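Local coordinates for protein DOA1 (Saccharomyces cerevisiae, PDB 3ODT) that probably binds ubiquitin through its WD40 beta-propeller domain and takes part in regulating the turnover of F-box proteins, at residues A[40-45]-A[52-57]; A[101-106]-A[123-128]; A[139-144]-A[164-169]; A[206-211]-A[218-223]; A[222-227]-A[249-254]. All blocks are in the same frame, centred on the assembly; numbering follows the deposited sequence.

Interaction 1: A[40-45]-A[52-57]; sequences TVRLWS and GTVVYT
Gly52 passes so close to the indole of Trp44 that its CA lies 3.3 Å from Trp44 CE3; any side chain here would run into the ring, so glycine fits. Thr53 next pairs with Leu43 as an antiparallel hydrogen-bonded pair, each N-H going to the other's carbonyl. The beta-branched Val54 puts CG2 over one face of the Arg42 guanidinium, 3.5 Å from Arg42 NH1. Arg42 NE donates to Thr40 OG1 (3.0 Å) and its NH2 forms a salt bridge with Asp38, which also holds the Thr40 hydroxyl. An alanine in place of Arg42 would probably leave Asp38 without its charged mate and strip Val54 CG2 of its flat cover. These are the third and fourth strands, 40-46 and 50-57, of a four-stranded WD40 propeller blade, and Trp44, bonded through NE1 to Ser34, is the tryptophan that gives the repeat its name. Val55 and Tyr56 both face Val41 in a classic beta bulge: Val55 N donates to Val41 O at 2.9 Å, while the bond from Tyr56 N is weak. With CG2 between its backbone N and carbonyl carbon, Val55 sets that methyl 3.6 Å from Val41 CG1. The carbonyl O of Tyr56 accepts from Val41 N, and Tyr56 CB rests on Val41 CG2. Thr57 lies alongside Thr40, both pointing the same way, Thr57 OG1 3.9 Å from Thr40 CG2.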
# COMPACT_ATOMS: atom_id res chain seq x y z
N THR A 40 -1.75 6.93 -15.43
CA THR A 40 -2.25 8.15 -14.82
C THR A 40 -2.28 8.07 -13.30
O THR A 40 -2.37 6.98 -12.71
CB THR A 40 -3.66 8.55 -15.33
OG1 THR A 40 -4.65 7.63 -14.84
CG2 THR A 40 -3.70 8.63 -16.84
N VAL A 41 -2.19 9.25 -12.70
CA VAL A 41 -2.46 9.49 -11.28
C VAL A 41 -3.74 10.30 -11.27
O VAL A 41 -3.81 11.34 -11.93
CB VAL A 41 -1.38 10.37 -10.63
CG1 VAL A 41 -1.68 10.57 -9.15
CG2 VAL A 41 -0.00 9.75 -10.84
N ARG A 42 -4.74 9.84 -10.53
CA ARG A 42 -6.00 10.56 -10.38
C ARG A 42 -6.25 10.95 -8.96
O ARG A 42 -6.01 10.18 -8.03
CB ARG A 42 -7.14 9.71 -10.92
CG ARG A 42 -7.03 9.57 -12.40
CD ARG A 42 -8.06 8.67 -12.96
NE ARG A 42 -7.59 8.19 -14.26
CZ ARG A 42 -8.13 8.48 -15.43
NH1 ARG A 42 -9.17 9.28 -15.53
NH2 ARG A 42 -7.58 7.96 -16.50
N LEU A 43 -6.72 12.18 -8.81
CA LEU A 43 -7.15 12.75 -7.55
C LEU A 43 -8.66 12.85 -7.60
O LEU A 43 -9.24 13.46 -8.52
CB LEU A 43 -6.54 14.13 -7.36
CG LEU A 43 -6.98 14.84 -6.09
CD1 LEU A 43 -6.50 14.10 -4.85
CD2 LEU A 43 -6.42 16.25 -6.11
N TRP A 44 -9.29 12.24 -6.60
CA TRP A 44 -10.74 12.21 -6.50
C TRP A 44 -11.12 13.05 -5.29
O TRP A 44 -10.58 12.85 -4.19
CB TRP A 44 -11.22 10.75 -6.31
CG TRP A 44 -10.65 9.76 -7.30
CD1 TRP A 44 -9.47 9.08 -7.19
CD2 TRP A 44 -11.28 9.27 -8.50
NE1 TRP A 44 -9.31 8.25 -8.27
CE2 TRP A 44 -10.41 8.33 -9.07
CE3 TRP A 44 -12.48 9.56 -9.15
CZ2 TRP A 44 -10.70 7.69 -10.26
CZ3 TRP A 44 -12.77 8.91 -10.33
CH2 TRP A 44 -11.87 7.99 -10.88
N SER A 45 -12.02 14.00 -5.51
CA SER A 45 -12.49 14.92 -4.48
C SER A 45 -13.96 14.79 -4.27
O SER A 45 -14.73 14.72 -5.24
CB SER A 45 -12.20 16.36 -4.89
OG SER A 45 -10.83 16.47 -5.17
N GLY A 52 -13.32 12.88 -10.17
CA GLY A 52 -11.93 12.59 -10.45
C GLY A 52 -11.31 13.52 -11.48
O GLY A 52 -11.97 13.93 -12.45
N THR A 53 -10.05 13.85 -11.26
CA THR A 53 -9.25 14.60 -12.21
C THR A 53 -7.88 13.92 -12.37
O THR A 53 -7.31 13.40 -11.42
CB THR A 53 -8.96 16.02 -11.69
OG1 THR A 53 -10.17 16.65 -11.28
CG2 THR A 53 -8.35 16.85 -12.78
N VAL A 54 -7.35 13.94 -13.58
CA VAL A 54 -6.03 13.41 -13.84
C VAL A 54 -5.01 14.49 -13.50
O VAL A 54 -5.02 15.57 -14.10
CB VAL A 54 -5.84 12.98 -15.32
CG1 VAL A 54 -4.42 12.55 -15.56
CG2 VAL A 54 -6.79 11.85 -15.65
N VAL A 55 -4.12 14.18 -12.57
CA VAL A 55 -3.11 15.15 -12.14
C VAL A 55 -1.75 14.83 -12.72
O VAL A 55 -0.84 15.66 -12.67
CB VAL A 55 -3.04 15.26 -10.60
CG1 VAL A 55 -4.36 15.85 -10.04
CG2 VAL A 55 -2.73 13.93 -9.96
N TYR A 56 -1.62 13.65 -13.33
CA TYR A 56 -0.39 13.29 -14.05
C TYR A 56 -0.68 12.18 -15.05
O TYR A 56 -1.39 11.24 -14.75
CB TYR A 56 0.72 12.82 -13.08
CG TYR A 56 1.94 12.25 -13.81
CD1 TYR A 56 3.02 13.04 -14.15
CD2 TYR A 56 1.98 10.90 -14.16
CE1 TYR A 56 4.12 12.49 -14.81
CE2 TYR A 56 3.06 10.35 -14.80
CZ TYR A 56 4.12 11.14 -15.13
OH TYR A 56 5.19 10.55 -15.80
N THR A 57 -0.10 12.29 -16.23
CA THR A 57 -0.14 11.24 -17.25
C THR A 57 1.25 10.99 -17.78
O THR A 57 2.01 11.93 -18.07
CB THR A 57 -0.99 11.62 -18.46
OG1 THR A 57 -2.27 12.07 -18.04
CG2 THR A 57 -1.18 10.41 -19.34

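Interaction 2: A[101-106]-A[123-128]; sequences IGHQGN and DKTAKV
His103 CB already lies 3.5 Å from Asp123 OD2. Past CG, ND1 donates to the same oxygen (2.9 Å, 160° at the hydrogen); OD2 sits in the ring plane, yet the donor meets it on the syn side, 33° out of the carboxylate plane. The backbone N of Gln104 takes the anti lone pair of Asp123 OD2, so two donors grip one atom. This is the hydrogen-bonded histidine-aspartate pair of a WD40 repeat, with Gly102-His103 as its GH dipeptide; NE2, at the far end of the ring, bonds to Ser119 on strand 116-121 and extends the network. Histidine suits the place because it can serve a partner at each nitrogen. CE1, between the nitrogens, has Thr125 OG1 at its edge, 3.3 Å away. Over one face runs Lys127, sliding past in the opposite direction with CD 3.5 Å from the centroid of the His103 ring, a CH-pi contact. Its CE reaches Gly102 O at 3.5 Å, and a bend at chi4 (45°) turns NZ to Thr125 OG1; Asn137 also binds this ammonium. Asp123 OD1 accepts from Thr125 N, which makes an Asx turn, and from Thr125 OG1; together they hold the carboxylate in place.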
# COMPACT_ATOMS: atom_id res chain seq x y z
N ILE A 101 15.42 9.67 -8.12
CA ILE A 101 16.06 8.82 -9.10
C ILE A 101 17.01 7.86 -8.39
O ILE A 101 17.71 8.24 -7.47
CB ILE A 101 16.83 9.67 -10.14
CG1 ILE A 101 17.31 8.76 -11.26
CG2 ILE A 101 17.97 10.52 -9.51
CD1 ILE A 101 17.77 9.51 -12.50
N GLY A 102 17.01 6.61 -8.83
CA GLY A 102 17.95 5.63 -8.35
C GLY A 102 17.55 4.18 -8.54
O GLY A 102 18.40 3.31 -8.65
N HIS A 103 16.26 3.87 -8.54
CA HIS A 103 15.86 2.48 -8.77
C HIS A 103 16.16 2.04 -10.19
O HIS A 103 16.18 2.86 -11.12
CB HIS A 103 14.38 2.29 -8.49
CG HIS A 103 14.09 2.11 -7.05
ND1 HIS A 103 14.58 1.03 -6.34
CD2 HIS A 103 13.33 2.82 -6.18
CE1 HIS A 103 14.16 1.12 -5.08
NE2 HIS A 103 13.41 2.19 -4.96
N GLN A 104 16.39 0.74 -10.35
CA GLN A 104 16.78 0.17 -11.63
C GLN A 104 15.75 -0.86 -12.07
O GLN A 104 16.00 -1.66 -12.97
CB GLN A 104 18.16 -0.49 -11.53
CG GLN A 104 19.25 0.48 -11.10
CD GLN A 104 19.36 1.67 -12.04
OE1 GLN A 104 19.16 1.53 -13.25
NE2 GLN A 104 19.65 2.85 -11.48
N GLY A 105 14.58 -0.83 -11.44
CA GLY A 105 13.47 -1.66 -11.85
C GLY A 105 12.18 -1.07 -11.31
O GLY A 105 12.17 -0.03 -10.64
N ASN A 106 11.10 -1.77 -11.60
CA ASN A 106 9.74 -1.37 -11.23
C ASN A 106 9.70 -0.93 -9.78
O ASN A 106 10.19 -1.65 -8.90
CB ASN A 106 8.80 -2.55 -11.43
CG ASN A 106 7.37 -2.23 -11.08
OD1 ASN A 106 6.89 -1.10 -11.27
ND2 ASN A 106 6.66 -3.24 -10.55
N ASP A 123 13.98 -4.24 -8.52
CA ASP A 123 15.45 -4.23 -8.62
C ASP A 123 16.11 -4.89 -7.40
O ASP A 123 17.33 -4.97 -7.30
CB ASP A 123 16.04 -2.83 -8.89
CG ASP A 123 15.92 -1.88 -7.72
OD1 ASP A 123 15.56 -2.31 -6.61
OD2 ASP A 123 16.23 -0.68 -7.93
N LYS A 124 15.29 -5.39 -6.50
CA LYS A 124 15.68 -6.19 -5.31
C LYS A 124 16.17 -5.35 -4.15
O LYS A 124 16.70 -5.87 -3.23
CB LYS A 124 16.70 -7.29 -5.65
CG LYS A 124 16.30 -8.11 -6.84
CD LYS A 124 17.33 -9.23 -7.10
CE LYS A 124 16.96 -9.96 -8.38
NZ LYS A 124 18.14 -10.57 -9.02
N THR A 125 15.92 -4.05 -4.26
CA THR A 125 16.23 -3.13 -3.18
C THR A 125 15.00 -2.39 -2.67
O THR A 125 13.96 -2.35 -3.32
CB THR A 125 17.25 -2.04 -3.62
OG1 THR A 125 16.59 -1.04 -4.42
CG2 THR A 125 18.41 -2.65 -4.41
N ALA A 126 15.13 -1.82 -1.48
CA ALA A 126 14.26 -0.74 -1.03
C ALA A 126 15.18 0.45 -0.90
O ALA A 126 16.40 0.29 -0.69
CB ALA A 126 13.61 -1.05 0.29
N LYS A 127 14.61 1.65 -1.03
CA LYS A 127 15.41 2.85 -0.91
C LYS A 127 14.70 3.79 0.03
O LYS A 127 13.47 3.89 0.04
CB LYS A 127 15.66 3.50 -2.28
CG LYS A 127 16.74 2.74 -3.09
CD LYS A 127 16.87 3.23 -4.53
CE LYS A 127 18.09 2.61 -5.22
NZ LYS A 127 18.30 1.16 -5.05
N VAL A 128 15.50 4.49 0.83
CA VAL A 128 14.98 5.43 1.80
C VAL A 128 15.45 6.82 1.41
O VAL A 128 16.66 7.07 1.18
CB VAL A 128 15.52 5.13 3.21
CG1 VAL A 128 15.05 6.21 4.23
CG2 VAL A 128 15.12 3.74 3.63

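Interaction 3: A[139-144]-A[164-169]; sequences QAHNAS and DKTIKL
His141 and Asp164 cross at about a right angle, the imidazole and carboxylate planes turned 52° apart, in the histidine-aspartate pair of a WD40 repeat, here built on Ala-His where many repeats have Gly-His. Asp164 CG sits between its backbone N and carbonyl carbon (chi1 71°), which carries the carboxylate to the ring. Even so, Asp164 OD2 lies in the ring plane, 2.9 Å from the donor His141 ND1. Asn142 N donates to the same oxygen at 3.0 Å, reaching it from the same face as the histidine but on the anti side. Thr166 runs past the ring in the opposite sense and places OG1 in plane at the edge, 3.2 Å from His141 CE1. Lys168 does likewise over a face: its aliphatic chain lies on the imidazole, with CD 3.4 Å above the plane and offset toward the rim. A long methylene chain suits this cover, since its charged end carries on to Thr178. The other nitrogen, His141 NE2, bonds to Thr160 on strand 157-162; with bonds at both nitrogens the ring's rotation is fixed. The second oxygen, Asp164 OD1, accepts from Thr166 OG1 at 2.7 Å and from Thr166 N at 3.1 Å.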
# COMPACT_ATOMS: atom_id res chain seq x y z
N GLN A 139 20.06 -2.95 0.22
CA GLN A 139 20.47 -3.96 -0.74
C GLN A 139 20.91 -5.21 0.04
O GLN A 139 21.91 -5.18 0.76
CB GLN A 139 21.61 -3.38 -1.60
CG GLN A 139 21.95 -4.20 -2.87
CD GLN A 139 22.79 -3.40 -3.89
OE1 GLN A 139 22.33 -2.39 -4.44
NE2 GLN A 139 24.02 -3.85 -4.14
N ALA A 140 20.14 -6.29 -0.12
CA ALA A 140 20.41 -7.54 0.57
C ALA A 140 19.51 -8.67 0.05
O ALA A 140 19.97 -9.80 -0.11
CB ALA A 140 20.22 -7.37 2.07
N HIS A 141 18.25 -8.36 -0.22
CA HIS A 141 17.31 -9.37 -0.70
C HIS A 141 17.77 -9.96 -2.03
O HIS A 141 18.40 -9.28 -2.84
CB HIS A 141 15.91 -8.80 -0.89
CG HIS A 141 15.15 -8.62 0.39
ND1 HIS A 141 14.69 -9.68 1.14
CD2 HIS A 141 14.74 -7.49 1.02
CE1 HIS A 141 14.05 -9.21 2.20
NE2 HIS A 141 14.07 -7.89 2.14
N ASN A 142 17.39 -11.22 -2.27
CA ASN A 142 17.80 -11.96 -3.45
C ASN A 142 16.77 -11.97 -4.58
O ASN A 142 16.96 -12.63 -5.59
CB ASN A 142 18.11 -13.41 -3.07
CG ASN A 142 19.18 -14.02 -3.93
OD1 ASN A 142 19.91 -13.30 -4.62
ND2 ASN A 142 19.28 -15.34 -3.90
N ALA A 143 15.68 -11.25 -4.38
CA ALA A 143 14.59 -11.16 -5.33
C ALA A 143 13.80 -9.90 -5.03
O ALA A 143 14.11 -9.17 -4.08
CB ALA A 143 13.70 -12.40 -5.27
N SER A 144 12.81 -9.64 -5.87
CA SER A 144 12.04 -8.40 -5.81
C SER A 144 11.59 -8.09 -4.40
O SER A 144 11.20 -8.97 -3.65
CB SER A 144 10.82 -8.51 -6.71
OG SER A 144 11.24 -8.63 -8.04
N ASP A 164 11.92 -13.32 -2.09
CA ASP A 164 12.87 -14.33 -1.62
C ASP A 164 12.35 -15.05 -0.37
O ASP A 164 13.04 -15.88 0.20
CB ASP A 164 14.29 -13.75 -1.44
CG ASP A 164 14.42 -12.80 -0.26
OD1 ASP A 164 13.49 -12.67 0.56
OD2 ASP A 164 15.49 -12.16 -0.15
N LYS A 165 11.10 -14.77 -0.02
CA LYS A 165 10.37 -15.45 1.07
C LYS A 165 10.79 -14.98 2.46
O LYS A 165 10.52 -15.64 3.44
CB LYS A 165 10.44 -16.98 0.94
CG LYS A 165 10.05 -17.46 -0.43
CD LYS A 165 9.96 -18.97 -0.51
CE LYS A 165 11.34 -19.60 -0.40
NZ LYS A 165 11.33 -21.11 -0.48
N THR A 166 11.45 -13.83 2.53
CA THR A 166 11.88 -13.29 3.82
C THR A 166 11.39 -11.86 4.01
O THR A 166 11.07 -11.15 3.05
CB THR A 166 13.42 -13.28 4.00
OG1 THR A 166 13.98 -12.23 3.20
CG2 THR A 166 14.06 -14.65 3.67
N ILE A 167 11.36 -11.48 5.29
CA ILE A 167 11.14 -10.11 5.75
C ILE A 167 12.46 -9.71 6.41
O ILE A 167 13.03 -10.52 7.14
CB ILE A 167 9.98 -10.04 6.76
CG1 ILE A 167 8.69 -10.42 6.03
CG2 ILE A 167 9.84 -8.66 7.34
CD1 ILE A 167 7.81 -11.31 6.80
N LYS A 168 12.97 -8.51 6.14
CA LYS A 168 14.19 -8.05 6.77
C LYS A 168 13.95 -6.76 7.52
O LYS A 168 13.28 -5.86 6.99
CB LYS A 168 15.31 -7.86 5.75
CG LYS A 168 15.88 -9.18 5.23
CD LYS A 168 16.84 -9.02 4.06
CE LYS A 168 17.27 -10.40 3.51
NZ LYS A 168 18.13 -11.14 4.45
N LEU A 169 14.50 -6.68 8.73
CA LEU A 169 14.56 -5.47 9.52
C LEU A 169 15.95 -4.86 9.38
O LEU A 169 16.96 -5.57 9.45
CB LEU A 169 14.28 -5.81 10.97
CG LEU A 169 14.48 -4.70 12.00
CD1 LEU A 169 13.46 -3.58 11.81
CD2 LEU A 169 14.38 -5.25 13.42

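Interaction 4: A[206-211]-A[218-223]; sequences LIKLVD and LRTYEG
Tyr221 turns CG anti to its carbonyl carbon (chi1 -48°) and Leu209 turns CG anti to its backbone N (chi1 174°), which brings the phenol and the isobutyl group together on one face of the hairpin. The ring is set edge-on to the neighbouring backbone, with Tyr221 CD1 3.3 Å from Ile207 O; Tyr221 CD1 also lies 3.8 Å from Ile207 CG2. Tyr221 OH comes 3.7 Å from Leu209 CB, its polar need met by Lys253 O. Tyrosine suits the place: its ring packs on Ile207 and Leu209 while its hydroxyl reaches a carbonyl. Arg219 lies alongside Leu209, its NH1 3.6 Å from Leu209 CD2. Leu218 and Arg219 both face Leu209 in a classic beta bulge: Leu218 N donates to Leu209 O at 2.7 Å, whereas the bond from Arg219 N is weak. Beyond the bulge Tyr221 N gives Ile207 O an almost straight bond of 2.8 Å, the return bond from Ile207 N being weak. On the other face Thr220 and Lys208 lie side by side. Strands 206-211 and 217-222 form the outer half of a WD40 blade; strand 197-202 flanks the former within the sheet, and strand 239-243 of the next blade packs against Ile207 and Tyr221.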
# COMPACT_ATOMS: atom_id res chain seq x y z
N LEU A 206 -1.85 -16.14 3.39
CA LEU A 206 -1.92 -15.91 4.82
C LEU A 206 -1.49 -14.49 5.17
O LEU A 206 -0.69 -13.88 4.46
CB LEU A 206 -1.03 -16.92 5.58
CG LEU A 206 -1.34 -18.39 5.36
CD1 LEU A 206 -0.33 -19.33 5.99
CD2 LEU A 206 -2.76 -18.69 5.88
N ILE A 207 -2.02 -14.02 6.29
CA ILE A 207 -1.59 -12.81 6.97
C ILE A 207 -1.14 -13.27 8.33
O ILE A 207 -1.76 -14.14 8.91
CB ILE A 207 -2.76 -11.84 7.14
CG1 ILE A 207 -3.43 -11.59 5.79
CG2 ILE A 207 -2.29 -10.58 7.83
CD1 ILE A 207 -4.84 -11.03 5.91
N LYS A 208 -0.03 -12.74 8.81
CA LYS A 208 0.52 -13.12 10.10
C LYS A 208 0.97 -11.90 10.92
O LYS A 208 1.56 -10.95 10.38
CB LYS A 208 1.69 -14.09 9.92
CG LYS A 208 1.29 -15.35 9.22
CD LYS A 208 2.37 -16.44 9.26
CE LYS A 208 1.99 -17.59 8.37
NZ LYS A 208 2.87 -18.77 8.55
N LEU A 209 0.70 -11.96 12.23
CA LEU A 209 1.19 -10.99 13.20
C LEU A 209 2.46 -11.57 13.81
O LEU A 209 2.47 -12.72 14.26
CB LEU A 209 0.12 -10.79 14.28
CG LEU A 209 0.54 -9.92 15.45
CD1 LEU A 209 0.78 -8.48 15.02
CD2 LEU A 209 -0.53 -9.98 16.50
N VAL A 210 3.53 -10.79 13.79
CA VAL A 210 4.85 -11.26 14.15
C VAL A 210 5.49 -10.35 15.21
O VAL A 210 5.42 -9.12 15.15
CB VAL A 210 5.76 -11.27 12.88
CG1 VAL A 210 7.14 -11.84 13.20
CG2 VAL A 210 5.10 -12.10 11.76
N ASP A 211 6.14 -10.98 16.18
CA ASP A 211 6.93 -10.30 17.20
C ASP A 211 8.28 -9.91 16.58
O ASP A 211 9.04 -10.74 16.11
CB ASP A 211 7.10 -11.23 18.40
CG ASP A 211 7.82 -10.58 19.56
OD1 ASP A 211 8.90 -9.99 19.37
OD2 ASP A 211 7.31 -10.69 20.68
N LEU A 218 2.63 -14.63 16.22
CA LEU A 218 1.66 -14.47 17.31
C LEU A 218 0.26 -14.85 16.88
O LEU A 218 -0.56 -15.26 17.71
CB LEU A 218 1.66 -13.03 17.81
CG LEU A 218 3.02 -12.56 18.33
CD1 LEU A 218 2.97 -11.15 18.80
CD2 LEU A 218 3.45 -13.49 19.46
N ARG A 219 -0.04 -14.70 15.60
CA ARG A 219 -1.38 -14.99 15.11
C ARG A 219 -1.32 -15.14 13.62
O ARG A 219 -0.56 -14.44 12.95
CB ARG A 219 -2.33 -13.85 15.48
CG ARG A 219 -3.83 -14.15 15.21
CD ARG A 219 -4.79 -13.28 16.07
NE ARG A 219 -4.61 -13.54 17.49
CZ ARG A 219 -3.95 -12.74 18.34
NH1 ARG A 219 -3.46 -11.59 17.91
NH2 ARG A 219 -3.79 -13.07 19.62
N THR A 220 -2.13 -16.05 13.11
CA THR A 220 -2.29 -16.26 11.68
C THR A 220 -3.76 -16.00 11.32
O THR A 220 -4.67 -16.46 12.01
CB THR A 220 -1.87 -17.68 11.29
OG1 THR A 220 -0.50 -17.89 11.63
CG2 THR A 220 -2.02 -17.90 9.83
N TYR A 221 -3.97 -15.24 10.25
CA TYR A 221 -5.31 -14.89 9.78
C TYR A 221 -5.55 -15.60 8.46
O TYR A 221 -5.00 -15.21 7.42
CB TYR A 221 -5.45 -13.37 9.64
CG TYR A 221 -4.95 -12.58 10.85
CD1 TYR A 221 -3.59 -12.27 10.99
CD2 TYR A 221 -5.83 -12.13 11.83
CE1 TYR A 221 -3.11 -11.58 12.09
CE2 TYR A 221 -5.35 -11.43 12.95
CZ TYR A 221 -4.00 -11.15 13.05
OH TYR A 221 -3.54 -10.42 14.11
N GLU A 222 -6.30 -16.68 8.54
CA GLU A 222 -6.52 -17.60 7.42
C GLU A 222 -7.89 -17.40 6.78
O GLU A 222 -8.90 -17.28 7.46
CB GLU A 222 -6.42 -19.04 7.94
CG GLU A 222 -6.59 -20.12 6.89
CD GLU A 222 -5.99 -21.45 7.32
OE1 GLU A 222 -5.82 -21.66 8.55
OE2 GLU A 222 -5.66 -22.28 6.44
N GLY A 223 -7.91 -17.40 5.45
CA GLY A 223 -9.18 -17.38 4.74
C GLY A 223 -9.07 -16.96 3.28
O GLY A 223 -9.81 -17.45 2.45

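Interaction 5: A[222-227]-A[249-254]; sequences EGHESF and RIWSKE
His224 and Arg249 keep their CA atoms 8.3 Å apart, too far for strand pairing, and the loop 222-227 meets strand 249-251 largely through long side chains. Arg249, extended from CG to NE, slides over the His224 imidazole with CD 3.6 Å from the centroid of the ring, nearly above its centre. Beyond the ring its guanidinium lies against the backbone of the loop: Gly223 C is 3.3 Å above the plane, toward the rim. Glycine suits this spot, because a CB would crowd both Arg249 NH1 and Trp251 CH2. The indole comes edge-on, its CH2 3.4 Å from Glu222 O in the ring plane. Ser241 binds both Trp251 NE1 and His224 NE2, and Asp245 bonds weakly to His224 ND1, completing the Trp-Ser-His-Asp tetrad of the WD40 repeat. Glu225 OE1 stands at the guanidinium edge in a long salt bridge, 3.7 Å from Arg249 NH2, while Asp245 is the stronger partner of that nitrogen. An alanine in place of Arg249 would probably leave Asp245 without its salt-bridge mate and open a gap over the imidazole face. With Asp245, and more distantly Glu225, at NH2, the arginine is likely to offset negative charge beside the histidine, while Thr247 OG1 holds its NE.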
# COMPACT_ATOMS: atom_id res chain seq x y z
N GLU A 222 -6.30 -16.68 8.54
CA GLU A 222 -6.52 -17.60 7.42
C GLU A 222 -7.89 -17.40 6.78
O GLU A 222 -8.90 -17.28 7.46
CB GLU A 222 -6.42 -19.04 7.94
CG GLU A 222 -6.59 -20.12 6.89
CD GLU A 222 -5.99 -21.45 7.32
OE1 GLU A 222 -5.82 -21.66 8.55
OE2 GLU A 222 -5.66 -22.28 6.44
N GLY A 223 -7.91 -17.40 5.45
CA GLY A 223 -9.18 -17.38 4.74
C GLY A 223 -9.07 -16.96 3.28
O GLY A 223 -9.81 -17.45 2.45
N HIS A 224 -8.14 -16.07 2.94
CA HIS A 224 -7.96 -15.75 1.53
C HIS A 224 -7.67 -17.01 0.74
O HIS A 224 -6.92 -17.88 1.19
CB HIS A 224 -6.84 -14.75 1.31
CG HIS A 224 -7.24 -13.34 1.51
ND1 HIS A 224 -8.05 -12.67 0.62
CD2 HIS A 224 -6.92 -12.45 2.48
CE1 HIS A 224 -8.23 -11.43 1.05
NE2 HIS A 224 -7.53 -11.26 2.16
N GLU A 225 -8.25 -17.09 -0.46
CA GLU A 225 -8.15 -18.30 -1.26
C GLU A 225 -7.08 -18.22 -2.33
O GLU A 225 -6.86 -19.20 -3.06
CB GLU A 225 -9.49 -18.62 -1.93
CG GLU A 225 -10.65 -18.67 -0.94
CD GLU A 225 -11.98 -18.36 -1.59
OE1 GLU A 225 -12.22 -17.18 -1.96
OE2 GLU A 225 -12.77 -19.31 -1.74
N SER A 226 -6.42 -17.07 -2.41
CA SER A 226 -5.32 -16.88 -3.35
C SER A 226 -4.26 -16.00 -2.71
O SER A 226 -4.14 -15.94 -1.49
CB SER A 226 -5.83 -16.25 -4.64
OG SER A 226 -4.93 -16.50 -5.71
N PHE A 227 -3.49 -15.31 -3.55
CA PHE A 227 -2.47 -14.41 -3.06
C PHE A 227 -3.09 -13.24 -2.28
O PHE A 227 -4.16 -12.71 -2.66
CB PHE A 227 -1.68 -13.80 -4.21
CG PHE A 227 -1.19 -14.78 -5.20
CD1 PHE A 227 -0.81 -16.04 -4.81
CD2 PHE A 227 -1.18 -14.45 -6.53
CE1 PHE A 227 -0.37 -16.95 -5.73
CE2 PHE A 227 -0.74 -15.37 -7.46
CZ PHE A 227 -0.34 -16.62 -7.05
N ARG A 249 -11.10 -8.08 2.96
CA ARG A 249 -11.48 -8.72 4.20
C ARG A 249 -11.13 -7.85 5.37
O ARG A 249 -10.11 -7.16 5.35
CB ARG A 249 -10.86 -10.10 4.32
CG ARG A 249 -11.31 -11.01 3.22
CD ARG A 249 -10.74 -12.40 3.35
NE ARG A 249 -11.08 -13.24 2.19
CZ ARG A 249 -11.56 -14.47 2.24
NH1 ARG A 249 -11.86 -15.05 3.39
NH2 ARG A 249 -11.77 -15.10 1.09
N ILE A 250 -11.95 -7.91 6.41
CA ILE A 250 -11.70 -7.13 7.61
C ILE A 250 -11.56 -8.11 8.76
O ILE A 250 -12.42 -8.99 8.91
CB ILE A 250 -12.85 -6.13 7.89
CG1 ILE A 250 -12.93 -5.10 6.75
CG2 ILE A 250 -12.62 -5.38 9.20
CD1 ILE A 250 -14.08 -5.30 5.84
N TRP A 251 -10.50 -7.98 9.55
CA TRP A 251 -10.18 -8.94 10.62
C TRP A 251 -9.97 -8.24 11.98
O TRP A 251 -9.47 -7.11 12.06
CB TRP A 251 -8.88 -9.67 10.33
CG TRP A 251 -8.67 -10.18 8.95
CD1 TRP A 251 -8.32 -9.44 7.87
CD2 TRP A 251 -8.73 -11.54 8.50
NE1 TRP A 251 -8.16 -10.26 6.76
CE2 TRP A 251 -8.42 -11.55 7.12
CE3 TRP A 251 -9.05 -12.75 9.12
CZ2 TRP A 251 -8.40 -12.73 6.36
CZ3 TRP A 251 -9.04 -13.93 8.36
CH2 TRP A 251 -8.70 -13.90 7.00
N SER A 252 -10.31 -8.94 13.05
CA SER A 252 -9.85 -8.54 14.36
C SER A 252 -8.37 -8.87 14.50
O SER A 252 -7.98 -10.03 14.44
CB SER A 252 -10.61 -9.28 15.44
OG SER A 252 -9.95 -9.13 16.67
N LYS A 253 -7.54 -7.85 14.67
CA LYS A 253 -6.12 -8.08 14.87
C LYS A 253 -5.91 -8.83 16.16
O LYS A 253 -5.09 -9.75 16.22
CB LYS A 253 -5.38 -6.74 14.88
CG LYS A 253 -3.92 -6.84 15.19
CD LYS A 253 -3.68 -6.64 16.64
CE LYS A 253 -2.25 -6.22 16.93
NZ LYS A 253 -2.01 -6.30 18.38
N GLU A 254 -6.67 -8.47 17.19
CA GLU A 254 -6.49 -9.03 18.53
C GLU A 254 -6.93 -10.49 18.67
O GLU A 254 -6.35 -11.23 19.46
CB GLU A 254 -7.25 -8.19 19.55
CG GLU A 254 -6.73 -6.75 19.64
CD GLU A 254 -5.33 -6.65 20.21
OE1 GLU A 254 -4.85 -7.63 20.83
OE2 GLU A 254 -4.70 -5.59 20.04

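How the interactions relate
The five contacts follow one another round a seven-bladed WD40 propeller, each blade a four-stranded antiparallel sheet. Interactions 1 and 4 join a blade's third and fourth strands; interactions 2, 3 and 5 tie the loop entering a blade to its third strand or the turn before it. Interactions 2 and 3 lie in adjacent blades, centres 13 Å apart, and touch where Lys124 CG packs on Ala143 C. Interactions 4 and 5 are closest, about 8 Å between centres, sharing Glu222 and Gly223, so one blade's hairpin runs into the next. Interaction 1 stands across the ring, centres 31 to 35 Å away from interactions 3, 4 and 5. Such contacts thus recur from blade to blade, as expected of WD40 repeats.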